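Local coordinates for protein vacuolar aminopeptidase 1 (Saccharomyces cerevisiae, PDB 5JGF) that removes amino acids, preferably neutral or hydrophobic ones, from the N-terminus of peptides in the vacuole, as a zinc-dependent homododecameric aminopeptidase, at residues S71-G76 with E314-R319. Residues are numbered along the deposited sequence; the frame is centred on the assembly and turned at random.
Sequences SAFILG and ESVVER
Val-316 reaches from its helix to the strand with both methyl groups, one for each of two residues. CG1 sits over one face of the Phe-73 ring, 3.6 Å from the ring centroid and 19° off the ring normal, a CH-pi contact. The methyl is displaced toward the rim, so the closest ring atom is CD2 of Phe-73, 3.4 Å from CG1 of Val-316, with CE2 almost as near. The other branch goes to Ser-71: CG2 of Val-316 lies 3.5 Å from the serine OG and 3.7 Å from its CB, a van der Waals touch. Val-316 holds CG1 anti to its backbone N (chi1 167°), which carries that methyl to the aromatic face and leaves CG2 to the serine. On Phe-73 a chi1 of 56° sets CG between the backbone N and the carbonyl carbon, with the ring presenting its face to the helix. Farther out, the Phe-73 side chain also packs on Phe-289 and Thr-291 of the adjacent strand, on Trp-50 and on Ser-320 one helical turn beyond Val-316. The Ser-71 hydroxyl, buried beside a methyl, is satisfied by a hydrogen bond with OG1 of Thr-293. An alanine in place of Phe-73 would take away the ring under CG1 and would probably leave a gap between strand and helix, with Val-316 held on this strand mainly by Ser-71. Strand 69-76 is an inner strand of the mixed sheet, with helix 312-324 against one face and helix 261-278 covering Ala-72 and Ile-74 on the other. This alpha/beta layering lies away from the zinc site. With no polar bond between the two segments, the attachment here rests on dispersion and burial: the fit of two methyls against a ring face and a serine, rather than charge, joins helix and strand at this point.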
loop_
_atom_site.group_PDB
_atom_site.type_symbol
_atom_site.label_atom_id
_atom_site.label_comp_id
_atom_site.label_asym_id
_atom_site.label_seq_id
_atom_site.Cartn_x
_atom_site.Cartn_y
_atom_site.Cartn_z
ATOM N N SER D 71 34.846 -32.720 -29.933
ATOM C CA SER D 71 34.371 -32.709 -31.308
ATOM C C SER D 71 34.835 -33.980 -32.001
ATOM O O SER D 71 36.034 -34.243 -32.094
ATOM C CB SER D 71 34.907 -31.496 -32.068
ATOM O OG SER D 71 34.414 -31.488 -33.399
ATOM N N ALA D 72 33.876 -34.777 -32.457
ATOM C CA ALA D 72 34.175 -36.017 -33.159
ATOM C C ALA D 72 33.774 -35.774 -34.601
ATOM O O ALA D 72 32.718 -35.194 -34.864
ATOM C CB ALA D 72 33.366 -37.165 -32.576
ATOM N N PHE D 73 34.610 -36.200 -35.542
ATOM C CA PHE D 73 34.279 -35.988 -36.937
ATOM C C PHE D 73 34.764 -37.080 -37.877
ATOM O O PHE D 73 35.704 -37.820 -37.576
ATOM C CB PHE D 73 34.791 -34.616 -37.398
ATOM C CG PHE D 73 36.270 -34.398 -37.190
ATOM C CD1 PHE D 73 37.158 -34.486 -38.260
ATOM C CD2 PHE D 73 36.770 -34.059 -35.934
ATOM C CE1 PHE D 73 38.523 -34.231 -38.084
ATOM C CE2 PHE D 73 38.131 -33.803 -35.748
ATOM C CZ PHE D 73 39.008 -33.888 -36.827
ATOM N N ILE D 74 34.081 -37.174 -39.011
ATOM C CA ILE D 74 34.384 -38.150 -40.046
ATOM C C ILE D 74 34.595 -37.353 -41.327
ATOM O O ILE D 74 33.696 -36.642 -41.778
ATOM C CB ILE D 74 33.211 -39.124 -40.248
ATOM C CG1 ILE D 74 32.804 -39.731 -38.902
ATOM C CG2 ILE D 74 33.608 -40.225 -41.231
ATOM C CD1 ILE D 74 31.535 -40.563 -38.965
ATOM N N LEU D 75 35.787 -37.471 -41.904
ATOM C CA LEU D 75 36.129 -36.746 -43.122
ATOM C C LEU D 75 36.388 -37.723 -44.264
ATOM O O LEU D 75 37.274 -38.572 -44.174
ATOM C CB LEU D 75 37.369 -35.886 -42.868
ATOM C CG LEU D 75 37.973 -35.072 -44.018
ATOM C CD1 LEU D 75 36.935 -34.139 -44.629
ATOM C CD2 LEU D 75 39.154 -34.280 -43.485
ATOM N N GLY D 76 35.610 -37.597 -45.332
ATOM C CA GLY D 76 35.762 -38.492 -46.466
ATOM C C GLY D 76 36.879 -38.102 -47.413
ATOM O O GLY D 76 37.128 -36.922 -47.648
ATOM N N GLU D 314 34.285 -24.592 -35.653
ATOM C CA GLU D 314 34.922 -23.848 -36.730
ATOM C C GLU D 314 36.400 -24.220 -36.827
ATOM O O GLU D 314 36.953 -24.332 -37.923
ATOM C CB GLU D 314 34.782 -22.337 -36.489
ATOM C CG GLU D 314 33.340 -21.816 -36.432
ATOM C CD GLU D 314 32.755 -21.799 -35.022
ATOM O OE1 GLU D 314 32.524 -22.878 -34.444
ATOM O OE2 GLU D 314 32.526 -20.694 -34.487
ATOM N N SER D 315 37.034 -24.409 -35.676
ATOM C CA SER D 315 38.446 -24.773 -35.634
ATOM C C SER D 315 38.682 -26.137 -36.276
ATOM O O SER D 315 39.588 -26.299 -37.095
ATOM C CB SER D 315 38.943 -24.802 -34.188
ATOM O OG SER D 315 40.280 -25.271 -34.130
ATOM N N VAL D 316 37.868 -27.111 -35.891
ATOM C CA VAL D 316 37.972 -28.464 -36.424
ATOM C C VAL D 316 37.849 -28.466 -37.945
ATOM O O VAL D 316 38.649 -29.096 -38.637
ATOM C CB VAL D 316 36.878 -29.381 -35.823
ATOM C CG1 VAL D 316 36.784 -30.684 -36.613
ATOM C CG2 VAL D 316 37.195 -29.672 -34.363
ATOM N N VAL D 317 36.852 -27.757 -38.462
ATOM C CA VAL D 317 36.643 -27.706 -39.904
ATOM C C VAL D 317 37.779 -26.994 -40.639
ATOM O O VAL D 317 38.188 -27.432 -41.717
ATOM C CB VAL D 317 35.295 -27.032 -40.247
ATOM C CG1 VAL D 317 35.156 -26.864 -41.754
ATOM C CG2 VAL D 317 34.147 -27.887 -39.721
ATOM N N GLU D 318 38.297 -25.910 -40.066
ATOM C CA GLU D 318 39.392 -25.194 -40.711
ATOM C C GLU D 318 40.688 -26.000 -40.673
ATOM O O GLU D 318 41.356 -26.150 -41.697
ATOM C CB GLU D 318 39.618 -23.823 -40.059
ATOM C CG GLU D 318 40.913 -23.145 -40.510
ATOM C CD GLU D 318 40.953 -21.656 -40.208
ATOM O OE1 GLU D 318 40.343 -21.226 -39.207
ATOM O OE2 GLU D 318 41.610 -20.915 -40.969
ATOM N N ARG D 319 41.037 -26.522 -39.501
ATOM C CA ARG D 319 42.261 -27.306 -39.349
ATOM C C ARG D 319 42.228 -28.568 -40.206
ATOM O O ARG D 319 43.227 -28.932 -40.834
ATOM C CB ARG D 319 42.464 -27.693 -37.881
ATOM C CG ARG D 319 42.591 -26.503 -36.948
ATOM C CD ARG D 319 42.734 -26.917 -35.491
ATOM N NE ARG D 319 44.003 -27.589 -35.230
ATOM C CZ ARG D 319 44.605 -27.607 -34.047
ATOM N NH1 ARG D 319 44.058 -26.986 -33.008
ATOM N NH2 ARG D 319 45.759 -28.243 -33.900
#